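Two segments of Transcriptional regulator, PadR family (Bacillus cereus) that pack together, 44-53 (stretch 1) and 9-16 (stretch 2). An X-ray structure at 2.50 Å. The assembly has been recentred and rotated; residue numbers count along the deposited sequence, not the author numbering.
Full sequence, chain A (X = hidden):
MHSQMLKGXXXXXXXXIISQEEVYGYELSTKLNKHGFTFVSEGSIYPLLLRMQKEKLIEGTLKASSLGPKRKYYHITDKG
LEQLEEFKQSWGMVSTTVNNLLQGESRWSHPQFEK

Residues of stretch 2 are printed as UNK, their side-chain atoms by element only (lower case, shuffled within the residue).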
ATOM      1  N   SER A  44      -3.285  -8.372  18.168  1.00 37.46           N
ATOM      2  CA  SER A  44      -3.087  -8.571  16.736  1.00 47.75           C
ATOM      3  C   SER A  44      -1.765  -7.990  16.229  1.00 47.43           C
ATOM      4  O   SER A  44      -1.188  -8.512  15.275  1.00 59.94           O
ATOM      5  CB  SER A  44      -4.262  -7.983  15.948  1.00 36.12           C
ATOM      6  OG  SER A  44      -4.156  -6.580  15.816  1.00 48.26           O
ATOM      7  N   ILE A  45      -1.283  -6.920  16.859  1.00 47.24           N
ATOM      8  CA  ILE A  45      -0.023  -6.300  16.441  1.00 46.70           C
ATOM      9  C   ILE A  45       1.170  -6.766  17.270  1.00 43.29           C
ATOM     10  O   ILE A  45       2.310  -6.422  16.967  1.00 47.29           O
ATOM     11  CB  ILE A  45      -0.073  -4.751  16.513  1.00 41.71           C
ATOM     12  CG1 ILE A  45      -0.055  -4.271  17.969  1.00 46.63           C
ATOM     13  CG2 ILE A  45      -1.287  -4.215  15.763  1.00 47.32           C
ATOM     14  CD1 ILE A  45      -0.006  -2.761  18.115  1.00 46.58           C
ATOM     15  N   TYR A  46       0.913  -7.546  18.316  1.00 40.38           N
ATOM     16  CA  TYR A  46       1.980  -7.960  19.225  1.00 48.54           C
ATOM     17  C   TYR A  46       3.131  -8.647  18.492  1.00 46.64           C
ATOM     18  O   TYR A  46       4.293  -8.290  18.687  1.00 53.11           O
ATOM     19  CB  TYR A  46       1.440  -8.878  20.327  1.00 39.35           C
ATOM     20  CG  TYR A  46       2.474  -9.253  21.355  1.00 38.47           C
ATOM     21  CD1 TYR A  46       3.138  -8.276  22.082  1.00 36.81           C
ATOM     22  CD2 TYR A  46       2.782 -10.584  21.606  1.00 40.52           C
ATOM     23  CE1 TYR A  46       4.084  -8.611  23.026  1.00 39.27           C
ATOM     24  CE2 TYR A  46       3.727 -10.930  22.549  1.00 43.99           C
ATOM     25  CZ  TYR A  46       4.378  -9.938  23.254  1.00 45.99           C
ATOM     26  OH  TYR A  46       5.317 -10.271  24.199  1.00 50.80           O
ATOM     27  N   PRO A  47       2.814  -9.639  17.644  1.00 55.54           N
ATOM     28  CA  PRO A  47       3.880 -10.359  16.937  1.00 51.73           C
ATOM     29  C   PRO A  47       4.686  -9.431  16.029  1.00 50.93           C
ATOM     30  O   PRO A  47       5.872  -9.670  15.789  1.00 43.33           O
ATOM     31  CB  PRO A  47       3.115 -11.397  16.105  1.00 43.35           C
ATOM     32  CG  PRO A  47       1.760 -11.482  16.722  1.00 49.99           C
ATOM     33  CD  PRO A  47       1.478 -10.119  17.252  1.00 50.14           C
ATOM     34  N   LEU A  48       4.040  -8.386  15.525  1.00 37.07           N
ATOM     35  CA  LEU A  48       4.719  -7.395  14.703  1.00 42.91           C
ATOM     36  C   LEU A  48       5.661  -6.553  15.559  1.00 49.30           C
ATOM     37  O   LEU A  48       6.749  -6.197  15.118  1.00 54.83           O
ATOM     38  CB  LEU A  48       3.700  -6.504  13.988  1.00 31.57           C
ATOM     39  CG  LEU A  48       4.249  -5.298  13.220  1.00 51.74           C
ATOM     40  CD1 LEU A  48       5.263  -5.740  12.176  1.00 45.58           C
ATOM     41  CD2 LEU A  48       3.114  -4.520  12.571  1.00 33.26           C
ATOM     42  N   LEU A  49       5.248  -6.251  16.787  1.00 46.11           N
ATOM     43  CA  LEU A  49       6.093  -5.494  17.707  1.00 45.06           C
ATOM     44  C   LEU A  49       7.310  -6.315  18.128  1.00 43.47           C
ATOM     45  O   LEU A  49       8.402  -5.774  18.295  1.00 47.47           O
ATOM     46  CB  LEU A  49       5.315  -5.071  18.956  1.00 40.76           C
ATOM     47  CG  LEU A  49       4.287  -3.945  18.834  1.00 44.62           C
ATOM     48  CD1 LEU A  49       3.702  -3.664  20.208  1.00 39.65           C
ATOM     49  CD2 LEU A  49       4.896  -2.681  18.242  1.00 38.97           C
ATOM     50  N   LEU A  50       7.115  -7.617  18.310  1.00 49.90           N
ATOM     51  CA  LEU A  50       8.206  -8.499  18.707  1.00 50.57           C
ATOM     52  C   LEU A  50       9.245  -8.563  17.601  1.00 49.95           C
ATOM     53  O   LEU A  50      10.445  -8.663  17.857  1.00 50.55           O
ATOM     54  CB  LEU A  50       7.684  -9.909  18.985  1.00 41.71           C
ATOM     55  CG  LEU A  50       6.923 -10.150  20.289  1.00 51.91           C
ATOM     56  CD1 LEU A  50       6.312 -11.542  20.278  1.00 35.85           C
ATOM     57  CD2 LEU A  50       7.838  -9.974  21.491  1.00 34.68           C
ATOM     58  N   ARG A  51       8.767  -8.508  16.365  1.00 45.37           N
ATOM     59  CA  ARG A  51       9.625  -8.643  15.203  1.00 54.60           C
ATOM     60  C   ARG A  51      10.360  -7.337  14.919  1.00 57.32           C
ATOM     61  O   ARG A  51      11.547  -7.346  14.597  1.00 65.52           O
ATOM     62  CB  ARG A  51       8.787  -9.068  13.997  1.00 55.39           C
ATOM     63  CG  ARG A  51       9.586  -9.327  12.738  1.00 75.27           C
ATOM     64  CD  ARG A  51       8.740 -10.039  11.695  1.00 78.38           C
ATOM     65  NE  ARG A  51       7.829  -9.127  11.007  1.00 90.39           N
ATOM     66  CZ  ARG A  51       8.175  -8.352   9.982  1.00 94.23           C
ATOM     67  NH1 ARG A  51       9.419  -8.366   9.518  1.00 90.08           N
ATOM     68  NH2 ARG A  51       7.277  -7.556   9.420  1.00 76.56           N
ATOM     69  N   MET A  52       9.661  -6.216  15.057  1.00 48.71           N
ATOM     70  CA  MET A  52      10.277  -4.911  14.860  1.00 45.93           C
ATOM     71  C   MET A  52      11.398  -4.702  15.874  1.00 54.41           C
ATOM     72  O   MET A  52      12.375  -4.008  15.594  1.00 46.93           O
ATOM     73  CB  MET A  52       9.234  -3.797  14.976  1.00 40.86           C
ATOM     74  CG  MET A  52       8.242  -3.760  13.818  1.00 47.40           C
ATOM     75  SD  MET A  52       6.977  -2.487  13.996  1.00 42.69           S
ATOM     76  CE  MET A  52       7.963  -0.999  13.850  1.00 44.04           C
ATOM     77  N   GLN A  53      11.257  -5.314  17.046  1.00 42.48           N
ATOM     78  CA  GLN A  53      12.302  -5.270  18.062  1.00 46.42           C
ATOM     79  C   GLN A  53      13.481  -6.147  17.668  1.00 58.01           C
ATOM     80  O   GLN A  53      14.638  -5.757  17.817  1.00 55.28           O
ATOM     81  CB  GLN A  53      11.761  -5.746  19.408  1.00 36.72           C
ATOM     82  CG  GLN A  53      10.980  -4.702  20.181  1.00 48.66           C
ATOM     83  CD  GLN A  53      10.322  -5.281  21.412  1.00 44.34           C
ATOM     84  OE1 GLN A  53      10.888  -5.259  22.504  1.00 47.32           O
ATOM     85  NE2 GLN A  53       9.119  -5.816  21.240  1.00 44.65           N
ATOM     86  N   UNK A   9       1.117  -0.954   5.289  1.00 73.86           N
ATOM     87  CA  UNK A   9       1.606   0.339   5.752  1.00 53.31           C
ATOM     88  C   UNK A   9       1.602   0.475   7.275  1.00 44.84           C
ATOM     89  O   UNK A   9       1.922   1.536   7.807  1.00 45.01           O
ATOM     90  c   UNK A   9       0.717   1.424   3.665  1.00 53.05           C
ATOM     91  c   UNK A   9       0.738   1.477   5.185  1.00 55.92           C
ATOM     92  c   UNK A   9      -0.676   1.391   5.747  1.00 67.01           C
ATOM     93  N   UNK A  10       1.244  -0.596   7.974  1.00 46.17           N
ATOM     94  CA  UNK A  10       1.068  -0.535   9.422  1.00 44.16           C
ATOM     95  C   UNK A  10       2.404  -0.406  10.153  1.00 43.12           C
ATOM     96  O   UNK A  10       2.514   0.333  11.132  1.00 42.79           O
ATOM     97  c   UNK A  10      -0.839  -0.735  11.914  1.00 44.89           C
ATOM     98  c   UNK A  10      -0.618  -3.216  11.713  1.00 53.49           C
ATOM     99  c   UNK A  10       0.034  -1.879  11.415  1.00 49.54           C
ATOM    100  c   UNK A  10       0.307  -1.767   9.914  1.00 51.32           C
ATOM    101  N   UNK A  11       3.413  -1.129   9.680  1.00 47.30           N
ATOM    102  CA  UNK A  11       4.746  -1.052  10.268  1.00 39.07           C
ATOM    103  C   UNK A  11       5.285   0.373  10.185  1.00 38.42           C
ATOM    104  O   UNK A  11       5.885   0.877  11.133  1.00 44.50           O
ATOM    105  c   UNK A  11       7.890  -3.266   9.755  1.00 52.14           C
ATOM    106  c   UNK A  11       5.696  -2.022   9.559  1.00 45.17           C
ATOM    107  c   UNK A  11       7.124  -1.997  10.083  1.00 55.02           C
ATOM    108  o   UNK A  11       7.287  -4.194   9.179  1.00 62.02           O
ATOM    109  o   UNK A  11       9.096  -3.336  10.075  1.00 62.77           O
ATOM    110  N   UNK A  12       5.056   1.021   9.048  1.00 35.79           N
ATOM    111  CA  UNK A  12       5.521   2.379   8.833  1.00 38.90           C
ATOM    112  C   UNK A  12       4.814   3.396   9.707  1.00 40.75           C
ATOM    113  O   UNK A  12       5.427   4.345  10.194  1.00 42.33           O
ATOM    114  N   UNK A  13       3.516   3.201   9.910  1.00 44.28           N
ATOM    115  CA  UNK A  13       2.729   4.123  10.724  1.00 36.13           C
ATOM    116  C   UNK A  13       3.058   3.941  12.200  1.00 33.21           C
ATOM    117  O   UNK A  13       3.004   4.886  12.981  1.00 34.87           O
ATOM    118  s   UNK A  13       0.697   4.435   8.832  1.00 41.95           S
ATOM    119  c   UNK A  13       1.236   3.912  10.479  1.00 38.56           C
ATOM    120  N   UNK A  14       3.396   2.713  12.572  1.00 31.06           N
ATOM    121  CA  UNK A  14       3.865   2.423  13.920  1.00 33.36           C
ATOM    122  C   UNK A  14       5.205   3.113  14.182  1.00 44.55           C
ATOM    123  O   UNK A  14       5.416   3.685  15.251  1.00 46.81           O
ATOM    124  c   UNK A  14       2.612  -1.189  14.637  1.00 37.19           C
ATOM    125  c   UNK A  14       3.996   0.905  14.155  1.00 35.46           C
ATOM    126  c   UNK A  14       4.948   0.613  15.312  1.00 32.63           C
ATOM    127  c   UNK A  14       2.618   0.310  14.440  1.00 34.18           C
ATOM    128  N   UNK A  15       6.109   3.064  13.207  1.00 41.77           N
ATOM    129  CA  UNK A  15       7.392   3.745  13.342  1.00 38.34           C
ATOM    130  C   UNK A  15       7.185   5.250  13.444  1.00 41.68           C
ATOM    131  O   UNK A  15       7.840   5.915  14.248  1.00 38.30           O
ATOM    132  c   UNK A  15       9.792   1.725  13.281  1.00 40.78           C
ATOM    133  c   UNK A  15       9.675   1.846  10.789  1.00 37.01           C
ATOM    134  c   UNK A  15       8.319   3.432  12.166  1.00 40.91           C
ATOM    135  c   UNK A  15       8.900   2.018  12.085  1.00 45.48           C
ATOM    136  N   UNK A  16       6.276   5.787  12.635  1.00 36.61           N
ATOM    137  CA  UNK A  16       6.003   7.219  12.675  1.00 33.36           C
ATOM    138  C   UNK A  16       5.554   7.636  14.065  1.00 36.77           C
ATOM    139  O   UNK A  16       6.082   8.582  14.645  1.00 47.81           O
ATOM    140  c   UNK A  16       5.180  11.386  11.299  1.00 49.13           C
ATOM    141  c   UNK A  16       5.463  10.037  11.216  1.00 46.82           C
ATOM    142  c   UNK A  16       3.448   9.532  12.384  1.00 46.88           C
ATOM    143  c   UNK A  16       4.601   9.088  11.749  1.00 41.29           C
ATOM    144  c   UNK A  16       4.926   7.616  11.668  1.00 31.03           C
ATOM    145  c   UNK A  16       4.026  11.801  11.928  1.00 57.73           C
ATOM    146  c   UNK A  16       3.156  10.879  12.471  1.00 42.54           C
ATOM    147  o   UNK A  16       3.739  13.143  12.013  1.00 73.91           O
TER

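Position 9 carries three side-chain carbons, two of them borne on the first. They stay out of reach of stretch 1. A branch directly at CB with no further atoms means valine. V9 lies in the loop before the helix.

Position 10 has four side-chain carbons, forked at the second. The side chain points toward stretch 1, where a terminal carbon lies 4.2 Å from I45 CG2 and 4.0 Å from L48 CD2. Four carbons forked at the second make leucine, so this is L10, and the carbon that makes both contacts is CD2.

Position 11 has three carbons in a row, the third bearing two oxygens. One oxygen lies 3.4 Å from R51 NH2 and 3.9 Å from L48 CD1. The other lies 3.9 Å from M52 CG. A carboxylate on a two-carbon spacer means glutamate. E11 leaves its backbone sideways to stretch 1. The oxygen near R51 and L48 is OE1, and its approach to R51 is a salt bridge. The one near M52 is OE2.

Position 12 has no side-chain atoms and is glycine. A CB on G12 would point away from stretch 1.

Position 13 has one carbon followed by one sulfur, and neither reaches stretch 1. This identifies cysteine. The backbone N of C13 donates a hydrogen bond to V9 O at 3.1 Å.

Position 14 has four carbons forked at the first, with one arm two carbons long. The side chain points toward stretch 1 and touches three residues there. The end of the long arm is 4.0 Å from L48 CD2. The short arm is 3.7 Å from M52 CE and 4.4 Å from L49 CD2. This is isoleucine, I14, with CD1 ending the long arm and CG2 as the short one.

Position 15 again has four carbons forked at the second. The side chain starts out sideways, but its end comes nearer, and a terminal carbon lies 3.3 Å from M52 CE. It is leucine. The CD2 of L15 makes this tight apolar contact.

Position 16 has one carbon leading to a six-carbon ring that bears one oxygen. It is buried but does not touch stretch 1. This is tyrosine, Y16.

The two helices cross at -70°, with axes 11.5 Å apart at closest approach. Side chains from both helices meet between them. I45, L48 and M52 point toward stretch 2, and L10 and I14 point back. L48 CD2 meets both L10 and I14, residues one helical turn apart. M52 CE meets I14 and L15. The E11–R51 pair adds a charged contact beside this apolar packing. No hydrogen bond crosses between the stretches, so the contact rests on apolar packing and one salt bridge.

Stretch 2 9-16: VLEGCILY
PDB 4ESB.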